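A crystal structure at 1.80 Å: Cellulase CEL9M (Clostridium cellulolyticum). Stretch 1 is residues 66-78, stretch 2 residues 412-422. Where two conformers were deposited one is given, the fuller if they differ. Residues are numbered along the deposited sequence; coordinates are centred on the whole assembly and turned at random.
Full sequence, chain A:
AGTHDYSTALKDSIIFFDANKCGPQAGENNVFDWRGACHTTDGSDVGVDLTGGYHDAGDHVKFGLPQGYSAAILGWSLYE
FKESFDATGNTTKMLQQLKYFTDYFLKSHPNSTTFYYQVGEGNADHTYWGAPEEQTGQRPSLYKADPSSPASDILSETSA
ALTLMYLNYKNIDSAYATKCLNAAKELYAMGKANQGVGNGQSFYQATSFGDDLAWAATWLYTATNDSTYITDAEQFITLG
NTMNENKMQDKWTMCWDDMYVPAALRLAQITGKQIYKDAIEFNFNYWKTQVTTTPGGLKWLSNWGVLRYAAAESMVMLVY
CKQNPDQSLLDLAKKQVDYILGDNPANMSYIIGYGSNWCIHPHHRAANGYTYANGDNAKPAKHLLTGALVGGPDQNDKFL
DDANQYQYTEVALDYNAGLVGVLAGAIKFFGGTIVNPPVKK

Stretch 1 66-78: PQGYSAAILGWSL
Stretch 2 412-422: ALDYNAGLVGV

Two buried helices of one chain, at least 340 residues apart in sequence wherever they touch, pack nearly parallel through small residues, with apolar contacts and one bridging water but no direct hydrogen bond between them. Residues 66-78 are helical throughout and 413-422 form the second helix, with Ala412 (phi/psi -166/161) at its N-cap; helical residues lie near -65/-40. The axes run in the same direction at 8° and approach to 8.4 Å. Register is set by Ser70 CA to Asp414 CA, 5.2 Å, and Ser77 CA to Gly421 CA, 4.6 Å, seven residues further along each helix. Ala417 lies at the centre, its CB pointing toward stretch 1, 3.9 Å from Ser70 CA and 4.0 Å from Ile73 CB. Ile73 (m, chi2 -46°) also places CG2 3.6 Å from Ala417 O. Leu74 (chi1 m, chi2 t) leaves its backbone sideways, but its end comes nearer, bringing CD2 3.7 Å from CG2 of Val420 (t). Both serines are m and turn their hydroxyls back onto their own helix: Ser70 OG donates to Pro66 O at 2.8 Å, and Ser77 OG to Ile73 O at 2.8 Å. Ser70 OG lies 3.3 Å from Asp414 N, but the angle is too poor for a hydrogen bond. Ser77 OG sits 3.0 Å from Gly421 CA; a CB on that glycine would fall 2.7 Å from this OG, a clash, so the close approach depends on the absent side chain. Near the start of stretch 2, Leu413 (chi1 m, chi2 t) points toward stretch 1, its CD1 3.6 Å from Gln67 NE2. Tyr69 (t, chi2 83°) brings CE2 3.8 Å from CB of Asp414 (p), obliquely to the ring. A water links the helices here, 2.9 Å from Tyr69 OH and donating to Asp414 O at 2.5 Å.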

# COMPACT_ATOMS: atom_id res chain seq x y z
N PRO A 66 -5.52 -2.62 -4.73
CA PRO A 66 -4.81 -2.19 -3.52
C PRO A 66 -3.82 -3.24 -3.02
O PRO A 66 -2.85 -2.91 -2.35
CB PRO A 66 -5.95 -1.91 -2.53
CG PRO A 66 -7.08 -2.77 -3.02
CD PRO A 66 -6.98 -2.64 -4.52
N GLN A 67 -4.06 -4.51 -3.34
CA GLN A 67 -3.14 -5.57 -2.91
C GLN A 67 -1.81 -5.36 -3.64
O GLN A 67 -0.74 -5.39 -3.02
CB GLN A 67 -3.72 -6.95 -3.25
CG GLN A 67 -2.92 -8.13 -2.69
CD GLN A 67 -3.45 -8.66 -1.35
OE1 GLN A 67 -2.91 -9.63 -0.81
NE2 GLN A 67 -4.49 -8.03 -0.82
N GLY A 68 -1.88 -5.13 -4.95
CA GLY A 68 -0.67 -4.92 -5.74
C GLY A 68 0.02 -3.61 -5.42
O GLY A 68 1.25 -3.55 -5.31
N TYR A 69 -0.77 -2.54 -5.28
CA TYR A 69 -0.23 -1.22 -4.94
C TYR A 69 0.54 -1.30 -3.63
O TYR A 69 1.67 -0.82 -3.53
CB TYR A 69 -1.38 -0.22 -4.79
CG TYR A 69 -1.00 1.06 -4.08
CD1 TYR A 69 -0.39 2.10 -4.77
CD2 TYR A 69 -1.24 1.23 -2.72
CE1 TYR A 69 -0.02 3.28 -4.13
CE2 TYR A 69 -0.87 2.40 -2.05
CZ TYR A 69 -0.26 3.42 -2.77
OH TYR A 69 0.12 4.58 -2.13
N SER A 70 -0.08 -1.89 -2.62
CA SER A 70 0.55 -2.00 -1.30
C SER A 70 1.87 -2.76 -1.36
O SER A 70 2.86 -2.32 -0.78
CB SER A 70 -0.41 -2.68 -0.32
OG SER A 70 -1.54 -1.84 -0.10
N ALA A 71 1.88 -3.88 -2.07
CA ALA A 71 3.10 -4.67 -2.20
C ALA A 71 4.18 -3.88 -2.92
O ALA A 71 5.36 -3.97 -2.59
CB ALA A 71 2.81 -5.97 -2.97
N ALA A 72 3.78 -3.09 -3.92
CA ALA A 72 4.73 -2.29 -4.68
C ALA A 72 5.32 -1.15 -3.86
O ALA A 72 6.52 -0.88 -3.94
CB ALA A 72 4.07 -1.73 -5.94
N ILE A 73 4.49 -0.48 -3.08
CA ILE A 73 4.96 0.64 -2.27
C ILE A 73 5.86 0.17 -1.13
O ILE A 73 6.83 0.84 -0.78
CB ILE A 73 3.78 1.46 -1.69
CG1 ILE A 73 2.95 2.04 -2.84
CG2 ILE A 73 4.29 2.56 -0.76
CD1 ILE A 73 3.75 2.69 -3.94
N LEU A 74 5.53 -0.97 -0.54
CA LEU A 74 6.36 -1.52 0.53
C LEU A 74 7.72 -1.91 -0.07
O LEU A 74 8.76 -1.66 0.53
CB LEU A 74 5.71 -2.75 1.15
CG LEU A 74 4.51 -2.50 2.08
CD1 LEU A 74 3.85 -3.83 2.42
CD2 LEU A 74 4.99 -1.78 3.35
N GLY A 75 7.69 -2.51 -1.25
CA GLY A 75 8.93 -2.90 -1.91
C GLY A 75 9.77 -1.68 -2.26
O GLY A 75 10.99 -1.72 -2.17
N TRP A 76 9.11 -0.60 -2.66
CA TRP A 76 9.81 0.63 -3.02
C TRP A 76 10.49 1.21 -1.78
O TRP A 76 11.62 1.71 -1.86
CB TRP A 76 8.82 1.64 -3.62
CG TRP A 76 9.46 2.84 -4.26
CD1 TRP A 76 10.73 2.92 -4.77
CD2 TRP A 76 8.84 4.11 -4.53
NE1 TRP A 76 10.93 4.16 -5.34
CE2 TRP A 76 9.79 4.91 -5.20
CE3 TRP A 76 7.57 4.64 -4.27
CZ2 TRP A 76 9.52 6.21 -5.62
CZ3 TRP A 76 7.30 5.94 -4.69
CH2 TRP A 76 8.27 6.71 -5.35
N SER A 77 9.81 1.14 -0.65
CA SER A 77 10.33 1.65 0.61
C SER A 77 11.64 0.96 0.98
O SER A 77 12.62 1.61 1.36
CB SER A 77 9.31 1.44 1.74
OG SER A 77 8.07 2.04 1.43
N LEU A 78 11.66 -0.37 0.86
CA LEU A 78 12.84 -1.16 1.19
C LEU A 78 13.97 -0.89 0.21
O LEU A 78 15.14 -0.81 0.60
CB LEU A 78 12.49 -2.65 1.18
CG LEU A 78 13.60 -3.63 1.58
CD1 LEU A 78 14.06 -3.34 3.00
CD2 LEU A 78 13.08 -5.05 1.46
N ALA A 412 -6.41 0.16 6.65
CA ALA A 412 -6.31 -0.61 5.41
C ALA A 412 -4.87 -0.82 4.96
O ALA A 412 -3.97 -0.10 5.37
CB ALA A 412 -7.09 0.09 4.30
N LEU A 413 -4.68 -1.81 4.10
CA LEU A 413 -3.35 -2.11 3.57
C LEU A 413 -2.73 -0.89 2.91
O LEU A 413 -1.58 -0.54 3.20
CB LEU A 413 -3.42 -3.23 2.53
CG LEU A 413 -3.83 -4.64 2.96
CD1 LEU A 413 -3.81 -5.57 1.75
CD2 LEU A 413 -2.89 -5.14 4.04
N ASP A 414 -3.47 -0.23 2.02
CA ASP A 414 -2.93 0.92 1.31
C ASP A 414 -2.61 2.11 2.22
O ASP A 414 -1.77 2.95 1.89
CB ASP A 414 -3.84 1.34 0.15
CG ASP A 414 -5.10 2.06 0.61
OD1 ASP A 414 -5.98 1.43 1.22
OD2 ASP A 414 -5.20 3.28 0.34
N TYR A 415 -3.26 2.18 3.38
CA TYR A 415 -3.00 3.25 4.33
C TYR A 415 -1.60 3.07 4.90
O TYR A 415 -0.77 3.99 4.88
CB TYR A 415 -3.99 3.19 5.50
CG TYR A 415 -5.39 3.72 5.24
CD1 TYR A 415 -5.91 3.78 3.95
CD2 TYR A 415 -6.20 4.11 6.31
CE1 TYR A 415 -7.22 4.23 3.73
CE2 TYR A 415 -7.50 4.55 6.10
CZ TYR A 415 -8.01 4.61 4.81
OH TYR A 415 -9.30 5.03 4.62
N ASN A 416 -1.33 1.87 5.40
CA ASN A 416 -0.03 1.57 5.99
C ASN A 416 1.14 1.47 5.03
O ASN A 416 2.28 1.69 5.43
CB ASN A 416 -0.11 0.30 6.84
CG ASN A 416 -0.47 0.59 8.28
OD1 ASN A 416 -1.56 1.08 8.57
ND2 ASN A 416 0.45 0.30 9.19
N ALA A 417 0.87 1.13 3.77
CA ALA A 417 1.96 1.00 2.81
C ALA A 417 2.78 2.29 2.74
O ALA A 417 4.01 2.27 2.84
CB ALA A 417 1.40 0.66 1.43
N GLY A 418 2.09 3.42 2.58
CA GLY A 418 2.76 4.71 2.50
C GLY A 418 3.39 5.14 3.81
O GLY A 418 4.39 5.86 3.82
N LEU A 419 2.80 4.70 4.93
CA LEU A 419 3.32 5.05 6.25
C LEU A 419 4.69 4.41 6.45
O LEU A 419 5.62 5.06 6.93
CB LEU A 419 2.37 4.58 7.35
CG LEU A 419 2.85 4.82 8.79
CD1 LEU A 419 2.99 6.33 9.04
CD2 LEU A 419 1.88 4.21 9.77
N VAL A 420 4.80 3.13 6.10
CA VAL A 420 6.08 2.45 6.25
C VAL A 420 7.16 3.20 5.49
O VAL A 420 8.25 3.45 6.01
CB VAL A 420 6.01 1.00 5.72
CG1 VAL A 420 7.39 0.36 5.79
CG2 VAL A 420 5.02 0.19 6.54
N GLY A 421 6.85 3.58 4.25
CA GLY A 421 7.80 4.31 3.43
C GLY A 421 8.26 5.64 4.00
O GLY A 421 9.46 5.92 4.05
N VAL A 422 7.31 6.48 4.43
CA VAL A 422 7.68 7.78 4.97
C VAL A 422 8.47 7.64 6.27
O VAL A 422 9.40 8.41 6.51
CB VAL A 422 6.42 8.68 5.20
CG1 VAL A 422 5.61 8.20 6.38
CG2 VAL A 422 6.87 10.13 5.39
O HOH W 1 -0.45 4.76 0.69